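Local atomic coordinates of amine oxidase (Emericella nidulans, PDB entry 3PGB), a protein that probably oxidises primary amines to aldehydes with molecular oxygen, using one copper ion and a self-derived topaquinone cofactor per subunit. Residues V177-P182 / N663-H668; K303-G308 / D525-S530; N548-L553 / L683-L688. All coordinates share one frame; numbering follows the deposited sequence.

Contact 1: V177-P182 / N663-H668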
loop_
_atom_site.group_PDB
_atom_site.type_symbol
_atom_site.label_atom_id
_atom_site.label_comp_id
_atom_site.label_asym_id
_atom_site.label_seq_id
_atom_site.Cartn_x
_atom_site.Cartn_y
_atom_site.Cartn_z
ATOM N N VAL A 177 -39.987 -6.185 -5.966
ATOM C CA VAL A 177 -39.652 -5.885 -4.583
ATOM C C VAL A 177 -40.375 -4.593 -4.230
ATOM O O VAL A 177 -40.566 -3.731 -5.090
ATOM C CB VAL A 177 -38.123 -5.742 -4.381
ATOM C CG1 VAL A 177 -37.577 -4.575 -5.187
ATOM C CG2 VAL A 177 -37.787 -5.590 -2.905
ATOM N N ARG A 178 -40.798 -4.462 -2.980
ATOM C CA ARG A 178 -41.566 -3.293 -2.579
ATOM C C ARG A 178 -40.743 -2.021 -2.723
ATOM O O ARG A 178 -39.509 -2.061 -2.714
ATOM C CB ARG A 178 -42.055 -3.429 -1.136
ATOM C CG ARG A 178 -40.960 -3.413 -0.092
ATOM C CD ARG A 178 -41.553 -3.480 1.284
ATOM N NE ARG A 178 -40.534 -3.521 2.325
ATOM C CZ ARG A 178 -40.796 -3.595 3.627
ATOM N NH1 ARG A 178 -42.052 -3.637 4.066
ATOM N NH2 ARG A 178 -39.800 -3.628 4.498
ATOM N N ASN A 179 -41.438 -0.899 -2.866
ATOM C CA ASN A 179 -40.814 0.413 -2.851
ATOM C C ASN A 179 -41.125 1.038 -1.498
ATOM O O ASN A 179 -42.262 1.441 -1.232
ATOM C CB ASN A 179 -41.350 1.267 -4.007
ATOM C CG ASN A 179 -40.706 2.648 -4.077
ATOM O OD1 ASN A 179 -40.049 3.098 -3.138
ATOM N ND2 ASN A 179 -40.904 3.325 -5.196
ATOM N N VAL A 180 -40.112 1.104 -0.640
ATOM C CA VAL A 180 -40.300 1.504 0.756
ATOM C C VAL A 180 -40.312 3.029 0.948
ATOM O O VAL A 180 -40.627 3.512 2.038
ATOM C CB VAL A 180 -39.222 0.838 1.674
ATOM C CG1 VAL A 180 -37.956 1.697 1.768
ATOM C CG2 VAL A 180 -39.788 0.577 3.049
ATOM N N GLU A 181 -39.973 3.777 -0.106
ATOM C CA GLU A 181 -40.031 5.242 -0.080
ATOM C C GLU A 181 -40.799 5.806 -1.278
ATOM O O GLU A 181 -40.229 6.519 -2.102
ATOM C CB GLU A 181 -38.616 5.830 -0.037
ATOM C CG GLU A 181 -37.812 5.384 1.184
ATOM C CD GLU A 181 -36.654 6.316 1.511
ATOM O OE1 GLU A 181 -35.497 5.843 1.503
ATOM O OE2 GLU A 181 -36.906 7.515 1.782
ATOM N N PRO A 182 -42.105 5.500 -1.369
ATOM C CA PRO A 182 -42.909 5.938 -2.505
ATOM C C PRO A 182 -43.452 7.356 -2.389
ATOM O O PRO A 182 -43.950 7.895 -3.380
ATOM C CB PRO A 182 -44.075 4.955 -2.491
ATOM C CG PRO A 182 -44.269 4.649 -1.057
ATOM C CD PRO A 182 -42.913 4.736 -0.401
ATOM N N ASN A 663 -31.953 -4.003 -2.415
ATOM C CA ASN A 663 -31.838 -4.819 -1.198
ATOM C C ASN A 663 -32.302 -3.999 0.021
ATOM O O ASN A 663 -32.927 -4.525 0.936
ATOM C CB ASN A 663 -30.399 -5.324 -0.976
ATOM C CG ASN A 663 -30.039 -6.563 -1.826
ATOM O OD1 ASN A 663 -30.830 -7.051 -2.638
ATOM N ND2 ASN A 663 -28.828 -7.065 -1.628
ATOM N N SER A 664 -32.002 -2.704 0.010
ATOM C CA SER A 664 -32.412 -1.772 1.064
ATOM C C SER A 664 -33.929 -1.625 1.238
ATOM O O SER A 664 -34.391 -1.140 2.266
ATOM C CB SER A 664 -31.849 -0.386 0.754
ATOM O OG SER A 664 -32.389 0.103 -0.462
ATOM N N GLN A 665 -34.696 -2.007 0.222
ATOM C CA GLN A 665 -36.147 -1.852 0.261
ATOM C C GLN A 665 -36.818 -2.969 1.051
ATOM O O GLN A 665 -37.940 -2.802 1.523
ATOM C CB GLN A 665 -36.723 -1.786 -1.160
ATOM C CG GLN A 665 -36.151 -0.658 -2.009
ATOM C CD GLN A 665 -36.288 0.701 -1.352
ATOM O OE1 GLN A 665 -37.326 1.358 -1.469
ATOM N NE2 GLN A 665 -35.232 1.133 -0.652
ATOM N N ASP A 666 -36.124 -4.096 1.201
ATOM C CA ASP A 666 -36.666 -5.249 1.914
ATOM C C ASP A 666 -35.520 -6.053 2.551
ATOM O O ASP A 666 -35.146 -7.133 2.084
ATOM C CB ASP A 666 -37.491 -6.101 0.944
ATOM C CG ASP A 666 -38.454 -7.037 1.648
ATOM O OD1 ASP A 666 -38.228 -7.365 2.829
ATOM O OD2 ASP A 666 -39.441 -7.450 1.002
ATOM N N ILE A 667 -34.978 -5.514 3.637
ATOM C CA ILE A 667 -33.774 -6.072 4.245
ATOM C C ILE A 667 -33.986 -7.467 4.841
ATOM O O ILE A 667 -33.026 -8.218 5.014
ATOM C CB ILE A 667 -33.162 -5.111 5.298
ATOM C CG1 ILE A 667 -34.044 -4.997 6.544
ATOM C CG2 ILE A 667 -32.920 -3.731 4.682
ATOM C CD1 ILE A 667 -33.629 -3.862 7.481
ATOM N N HIS A 668 -35.235 -7.817 5.133
ATOM C CA HIS A 668 -35.565 -9.164 5.614
ATOM C C HIS A 668 -35.775 -10.174 4.481
ATOM O O HIS A 668 -35.744 -11.378 4.717
ATOM C CB HIS A 668 -36.793 -9.116 6.524
ATOM C CG HIS A 668 -36.527 -8.475 7.851
ATOM N ND1 HIS A 668 -35.929 -9.147 8.896
ATOM C CD2 HIS A 668 -36.765 -7.218 8.298
ATOM C CE1 HIS A 668 -35.817 -8.333 9.932
ATOM N NE2 HIS A 668 -36.321 -7.157 9.597
HETATM O O HOH W 1 -41.199 -6.932 -1.110
HETATM O O HOH W 2 -37.242 3.625 -2.846
HETATM O O HOH W 3 -34.793 3.303 0.861
#

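Contact 2: K303-G308 / D525-S530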
loop_
_atom_site.group_PDB
_atom_site.type_symbol
_atom_site.label_atom_id
_atom_site.label_comp_id
_atom_site.label_asym_id
_atom_site.label_seq_id
_atom_site.Cartn_x
_atom_site.Cartn_y
_atom_site.Cartn_z
ATOM N N LYS A 303 -25.352 24.016 21.371
ATOM C CA LYS A 303 -25.061 24.907 20.246
ATOM C C LYS A 303 -25.120 24.210 18.878
ATOM O O LYS A 303 -24.820 23.022 18.768
ATOM C CB LYS A 303 -23.672 25.540 20.422
ATOM C CG LYS A 303 -23.498 26.433 21.660
ATOM C CD LYS A 303 -22.004 26.747 21.877
ATOM C CE LYS A 303 -21.697 27.349 23.259
ATOM N NZ LYS A 303 -21.889 28.830 23.297
ATOM N N PRO A 304 -25.488 24.959 17.826
ATOM C CA PRO A 304 -25.467 24.426 16.473
ATOM C C PRO A 304 -24.068 24.355 15.872
ATOM O O PRO A 304 -23.138 25.001 16.361
ATOM C CB PRO A 304 -26.263 25.460 15.689
ATOM C CG PRO A 304 -25.990 26.717 16.384
ATOM C CD PRO A 304 -25.905 26.369 17.839
ATOM N N ASN A 305 -23.942 23.570 14.810
ATOM C CA ASN A 305 -22.813 23.672 13.908
ATOM C C ASN A 305 -23.226 24.619 12.793
ATOM O O ASN A 305 -24.201 24.359 12.104
ATOM C CB ASN A 305 -22.459 22.301 13.330
ATOM C CG ASN A 305 -21.945 21.338 14.384
ATOM O OD1 ASN A 305 -20.832 21.491 14.892
ATOM N ND2 ASN A 305 -22.746 20.332 14.709
ATOM N N VAL A 306 -22.502 25.722 12.626
ATOM C CA VAL A 306 -22.792 26.666 11.550
ATOM C C VAL A 306 -21.663 26.671 10.522
ATOM O O VAL A 306 -20.483 26.545 10.868
ATOM C CB VAL A 306 -23.048 28.092 12.087
ATOM C CG1 VAL A 306 -24.009 28.041 13.265
ATOM C CG2 VAL A 306 -21.753 28.764 12.487
ATOM N N ASP A 307 -22.042 26.813 9.256
ATOM C CA ASP A 307 -21.093 26.768 8.155
ATOM C C ASP A 307 -20.092 27.916 8.225
ATOM O O ASP A 307 -20.402 29.007 8.705
ATOM C CB ASP A 307 -21.824 26.792 6.801
ATOM C CG ASP A 307 -20.979 26.217 5.664
ATOM O OD1 ASP A 307 -20.184 25.290 5.923
ATOM O OD2 ASP A 307 -21.116 26.672 4.506
ATOM N N GLY A 308 -18.889 27.643 7.735
ATOM C CA GLY A 308 -17.794 28.606 7.729
ATOM C C GLY A 308 -16.612 28.025 6.985
ATOM O O GLY A 308 -16.645 26.860 6.567
ATOM N N ASP A 525 -16.526 22.642 17.149
ATOM C CA ASP A 525 -17.294 23.267 18.243
ATOM C C ASP A 525 -18.454 22.407 18.750
ATOM O O ASP A 525 -18.622 22.241 19.956
ATOM C CB ASP A 525 -17.818 24.656 17.837
ATOM C CG ASP A 525 -16.708 25.596 17.350
ATOM O OD1 ASP A 525 -16.906 26.835 17.399
ATOM O OD2 ASP A 525 -15.643 25.101 16.907
ATOM N N SER A 526 -19.238 21.854 17.831
ATOM C CA SER A 526 -20.345 20.963 18.195
ATOM C C SER A 526 -20.423 19.754 17.263
ATOM O O SER A 526 -21.513 19.251 16.961
ATOM C CB SER A 526 -21.663 21.741 18.191
ATOM O OG SER A 526 -21.649 22.737 19.196
ATOM N N LEU A 527 -19.253 19.274 16.836
ATOM C CA LEU A 527 -19.160 18.271 15.778
ATOM C C LEU A 527 -18.425 17.018 16.230
ATOM O O LEU A 527 -17.349 17.103 16.816
ATOM C CB LEU A 527 -18.442 18.854 14.558
ATOM C CG LEU A 527 -18.689 18.125 13.233
ATOM C CD1 LEU A 527 -20.132 18.317 12.830
ATOM C CD2 LEU A 527 -17.767 18.627 12.141
ATOM N N SER A 528 -19.024 15.860 15.951
ATOM C CA SER A 528 -18.349 14.580 16.081
ATOM C C SER A 528 -17.993 14.055 14.705
ATOM O O SER A 528 -18.805 14.105 13.781
ATOM C CB SER A 528 -19.233 13.556 16.780
ATOM O OG SER A 528 -18.653 12.266 16.693
ATOM N N GLY A 529 -16.778 13.534 14.581
ATOM C CA GLY A 529 -16.342 12.919 13.346
ATOM C C GLY A 529 -17.120 11.657 13.047
ATOM O O GLY A 529 -17.244 11.281 11.884
ATOM N N SER A 530 -17.649 11.018 14.098
ATOM C CA SER A 530 -18.478 9.813 13.991
ATOM C C SER A 530 -17.586 8.607 13.689
ATOM O O SER A 530 -16.378 8.645 13.950
ATOM C CB SER A 530 -19.583 9.988 12.933
ATOM O OG SER A 530 -20.691 9.128 13.155
HETATM O O HOH W 4 -20.865 25.533 17.986
HETATM O O HOH W 5 -18.844 23.254 14.893
#

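Contact 3: N548-L553 / L683-L688. With CA (calcium ion), chain F; NAG (2-acetamido-2-deoxy-beta-D-glucopyranose), chain C.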
loop_
_atom_site.group_PDB
_atom_site.type_symbol
_atom_site.label_atom_id
_atom_site.label_comp_id
_atom_site.label_asym_id
_atom_site.label_seq_id
_atom_site.Cartn_x
_atom_site.Cartn_y
_atom_site.Cartn_z
ATOM N N ASN A 548 -11.958 -24.240 -15.348
ATOM C CA ASN A 548 -11.770 -25.210 -14.252
ATOM C C ASN A 548 -10.572 -24.852 -13.348
ATOM O O ASN A 548 -9.428 -25.188 -13.669
ATOM C CB ASN A 548 -11.623 -26.645 -14.804
ATOM C CG ASN A 548 -12.902 -27.162 -15.491
ATOM O OD1 ASN A 548 -14.005 -26.675 -15.240
ATOM N ND2 ASN A 548 -12.747 -28.173 -16.346
ATOM N N ASN A 549 -10.851 -24.171 -12.229
ATOM C CA ASN A 549 -9.819 -23.716 -11.281
ATOM C C ASN A 549 -10.009 -24.234 -9.844
ATOM O O ASN A 549 -11.057 -24.798 -9.507
ATOM C CB ASN A 549 -9.791 -22.187 -11.236
ATOM C CG ASN A 549 -9.429 -21.561 -12.567
ATOM O OD1 ASN A 549 -9.678 -20.372 -12.787
ATOM N ND2 ASN A 549 -8.837 -22.348 -13.463
ATOM N N THR A 550 -8.985 -24.028 -9.007
ATOM C CA THR A 550 -9.047 -24.338 -7.574
ATOM C C THR A 550 -8.354 -23.251 -6.755
ATOM O O THR A 550 -7.358 -22.684 -7.196
ATOM C CB THR A 550 -8.358 -25.684 -7.247
ATOM O OG1 THR A 550 -8.855 -26.712 -8.113
ATOM C CG2 THR A 550 -8.605 -26.078 -5.788
ATOM N N ILE A 551 -8.875 -22.964 -5.566
ATOM C CA ILE A 551 -8.212 -22.049 -4.644
ATOM C C ILE A 551 -7.234 -22.831 -3.782
ATOM O O ILE A 551 -7.615 -23.815 -3.161
ATOM C CB ILE A 551 -9.202 -21.330 -3.716
ATOM C CG1 ILE A 551 -10.152 -20.434 -4.520
ATOM C CG2 ILE A 551 -8.450 -20.526 -2.670
ATOM C CD1 ILE A 551 -9.471 -19.453 -5.445
ATOM N N GLU A 552 -5.974 -22.404 -3.759
ATOM C CA GLU A 552 -4.975 -23.023 -2.898
ATOM C C GLU A 552 -4.534 -22.000 -1.872
ATOM O O GLU A 552 -4.272 -20.846 -2.215
ATOM C CB GLU A 552 -3.766 -23.513 -3.689
ATOM C CG GLU A 552 -2.795 -24.335 -2.835
ATOM C CD GLU A 552 -1.601 -24.869 -3.609
ATOM O OE1 GLU A 552 -0.969 -25.846 -3.146
ATOM O OE2 GLU A 552 -1.286 -24.317 -4.681
ATOM N N LEU A 553 -4.470 -22.434 -0.616
ATOM C CA LEU A 553 -3.941 -21.617 0.464
ATOM C C LEU A 553 -2.534 -22.106 0.747
ATOM O O LEU A 553 -2.329 -23.284 1.054
ATOM C CB LEU A 553 -4.809 -21.728 1.721
ATOM C CG LEU A 553 -6.297 -21.414 1.535
ATOM C CD1 LEU A 553 -7.067 -21.672 2.829
ATOM C CD2 LEU A 553 -6.491 -19.984 1.060
ATOM N N LEU A 683 -15.634 -26.715 -5.160
ATOM C CA LEU A 683 -14.757 -25.722 -5.767
ATOM C C LEU A 683 -13.430 -26.376 -6.158
ATOM O O LEU A 683 -12.424 -25.690 -6.340
ATOM C CB LEU A 683 -14.529 -24.548 -4.801
ATOM C CG LEU A 683 -15.781 -23.800 -4.319
ATOM C CD1 LEU A 683 -15.418 -22.809 -3.228
ATOM C CD2 LEU A 683 -16.497 -23.094 -5.470
ATOM N N ASN A 684 -13.436 -27.703 -6.298
ATOM C CA ASN A 684 -12.266 -28.431 -6.789
ATOM C C ASN A 684 -12.295 -28.556 -8.311
ATOM O O ASN A 684 -13.047 -29.352 -8.857
ATOM C CB ASN A 684 -12.180 -29.820 -6.162
ATOM C CG ASN A 684 -10.881 -30.526 -6.498
ATOM O OD1 ASN A 684 -9.797 -29.990 -6.267
ATOM N ND2 ASN A 684 -10.981 -31.730 -7.042
ATOM N N GLN A 685 -11.463 -27.763 -8.981
ATOM C CA GLN A 685 -11.387 -27.729 -10.440
ATOM C C GLN A 685 -12.750 -27.567 -11.106
ATOM O O GLN A 685 -13.126 -28.332 -11.996
ATOM C CB GLN A 685 -10.633 -28.951 -10.970
ATOM C CG GLN A 685 -9.146 -28.876 -10.703
ATOM C CD GLN A 685 -8.492 -27.701 -11.390
ATOM O OE1 GLN A 685 -8.074 -26.745 -10.741
ATOM N NE2 GLN A 685 -8.402 -27.764 -12.714
ATOM N N THR A 686 -13.484 -26.560 -10.646
ATOM C CA THR A 686 -14.697 -26.104 -11.308
ATOM C C THR A 686 -14.538 -24.616 -11.556
ATOM O O THR A 686 -13.514 -24.034 -11.186
ATOM C CB THR A 686 -15.955 -26.346 -10.447
ATOM O OG1 THR A 686 -15.988 -25.414 -9.360
ATOM C CG2 THR A 686 -15.971 -27.774 -9.902
ATOM N N ASP A 687 -15.549 -24.006 -12.180
ATOM C CA ASP A 687 -15.543 -22.570 -12.444
ATOM C C ASP A 687 -15.892 -21.827 -11.162
ATOM O O ASP A 687 -17.012 -21.909 -10.671
ATOM C CB ASP A 687 -16.532 -22.224 -13.569
ATOM C CG ASP A 687 -16.420 -20.771 -14.044
ATOM O OD1 ASP A 687 -15.830 -19.932 -13.322
ATOM O OD2 ASP A 687 -16.923 -20.471 -15.151
ATOM N N LEU A 688 -14.928 -21.092 -10.624
ATOM C CA LEU A 688 -15.143 -20.358 -9.376
ATOM C C LEU A 688 -15.125 -18.853 -9.610
ATOM O O LEU A 688 -14.602 -18.370 -10.621
ATOM C CB LEU A 688 -14.112 -20.770 -8.311
ATOM C CG LEU A 688 -12.634 -20.845 -8.699
ATOM C CD1 LEU A 688 -12.055 -19.448 -8.897
ATOM C CD2 LEU A 688 -11.833 -21.626 -7.649
HETATM CA CA CA F . -13.985 -18.535 -12.942
HETATM C C1 NAG C . -9.794 -32.466 -7.391
HETATM C C2 NAG C . -10.116 -33.949 -7.375
HETATM C C3 NAG C . -8.825 -34.705 -7.661
HETATM C C4 NAG C . -8.249 -34.295 -9.014
HETATM C C5 NAG C . -8.233 -32.775 -9.200
HETATM C C6 NAG C . -8.221 -32.449 -10.683
HETATM C C7 NAG C . -11.748 -35.078 -5.911
HETATM C C8 NAG C . -12.149 -35.369 -4.491
HETATM N N2 NAG C . -10.654 -34.326 -6.076
HETATM O O3 NAG C . -9.083 -36.089 -7.650
HETATM O O4 NAG C . -6.915 -34.768 -9.116
HETATM O O5 NAG C . -9.347 -32.087 -8.672
HETATM O O6 NAG C . -6.888 -32.227 -11.053
HETATM O O7 NAG C . -12.416 -35.533 -6.842
HETATM O O HOH W 6 -12.399 -20.372 -12.252
HETATM O O HOH W 7 -11.019 -24.381 -4.481
#

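Contact 1: V177-P182 / N663-H668
Gln665 fits into the bend formed by Arg178, Asn179 and Val180, its tip reaching Val180 N. Gln665 CB lies 3.2 Å from the carbonyl O of Arg178, with CG farther from the same oxygen. The bend at chi2 (-55°) places CD beside Val180, 3.7 Å from its CG1. At the tip, OE1 accepts from the backbone N of Val180 at 2.9 Å; the N-H...O angle is 152°, and the donor stands above the carbonyl plane of the amide. A water bridges OE1 to Asn179 OD1, which also takes the backbone N of Glu181 in an Asx turn, while Asn179 ND2 donates to Asn137. Gln665 NE2, the other branch of the tip, donates to Ser664 OG at 3.0 Å, close to its own amide plane. It also donates to a second water, shared with Glu181 OE1.

The backbone of Gln665 is gripped as well. The Arg178 chain is extended from CG to NE, and NE meets Gln665 O at 2.8 Å. That bond is nearly straight (160°) and lies in the carbonyl plane and close to the guanidinium plane. Gln229 takes NH2 of Arg178 and also bonds Ser664 O and Ile667 N. Asp666 OD2 stays 4.3 Å from Arg178 NE, well out of the guanidinium plane; its salt bridge is to Arg171, and a water joins it to Arg178 N. Val177 CG2 packs on Asp666 CB at 3.9 Å.

The contact joins strand 176-178 of an N-terminal antiparallel sheet to the long loop before strand 686-698 of the enzyme domain. Both hydrogen-bonding ends of a buried glutamine amide are satisfied, and the direct bonds across the junction use neutral carbonyl acceptors, while the Asp666 carboxylate, paired with Arg171, probably adds only a longer-range attraction to Arg178.

Contact 2: K303-G308 / D525-S530
Asn305 ND2 donates to the backbone O of Ser526 at 2.8 Å, with an N-H...O angle of 150°. The acceptor lies close to the plane of the Asn305 amide, whereas the donor stands 65° out of the Ser526 carbonyl plane, so the amide approaches from above that peptide group. ND2 also donates to Pro255 O. On the other branch, OD1 receives a water at 2.7 Å and a weak bond from Ser526 N; the same water accepts from that N, doubling the link.

Farther out, Ser526 OG lies 3.2 Å from Lys303 O, at best a weak bond, and Tyr512 OH provides that carbonyl with another partner. A second water donates to Pro304 O and connects it with Ser526 OG.

Carbon atoms flank these bonds. Leu527 CD1 rests 3.8 Å from Asn305 ND2, and the Leu527 side chain also touches Pro255 and Trp310; Lys303 CB lies against Ser526 OG. Asp525 packs on Phe610 of the second subunit.

Such a seam between a loop within the DUF1965 range and a small three-stranded antiparallel sheet, with strand 527-528 in its middle, fits the multidomain build of copper amine oxidases, whose small N-terminal domains pack against a large catalytic domain.

Contact 3: N548-L553 / L683-L688
Thr550 and Gln685 cross at about a right angle, joined by two hydrogen bonds through one hydroxyl. With OG1 of Thr550 anti to the carbonyl carbon (chi1 -51°), it accepts from Gln685 N at 2.9 Å and donates to Gln685 OE1 at 2.7 Å, in the amide plane and on a lone pair. The Gln685 chain bends at chi2 (-62°), which turns CD back toward Thr550. Gln604 NE2 is a further partner of OG1, and Asn603 OD1 takes Gln685 NE2.

Alongside, Asn549 and Thr686 form an antiparallel hydrogen-bonded pair: Asn549 N donates to Thr686 O at 2.9 Å, but the return bond is weak. This pairing lies in the catalytic β-sandwich of the copper amine oxidase fold, where strands 548-562 and 686-698 meet beside a calcium ion. Asp687 OD1 binds the calcium at 2.3 Å, its OD2 pairs with Lys114, and Leu688 O binds the calcium at 2.4 Å; Asp541, Phe542 and Asp543 complete the protein ligands. A calcium-bound water donates to Asn549 OD1, which also accepts from Ile544 N.

Leu688 CD2 packs on Ile551 CG1 at 3.7 Å. Asn684 ND2 carries the N-linked sugar, and its OD1 accepts from Gln604 NE2.

How the contacts relate
The contacts lie far apart. The centres of contact 1 and contact 2 are about 32 Å apart, and those of contact 1 and contact 3 about 36 Å. Contact 2 and contact 3 are separated by about 52 Å between centres, on opposite sides of the chain's centre. In sequence, both segments of contact 2 fall between those of contact 1, while the segments of contacts 1 and 3 alternate. The Leu527 side chain of contact 2 lies about 13 Å from the copper ion. Contact 3 is tied to that site by continuous strands: 686-698 starts beside the calcium and ends at copper ligand His698, and 532-542 carries copper ligands His532 and His534 and calcium ligands Asp541 and Phe542.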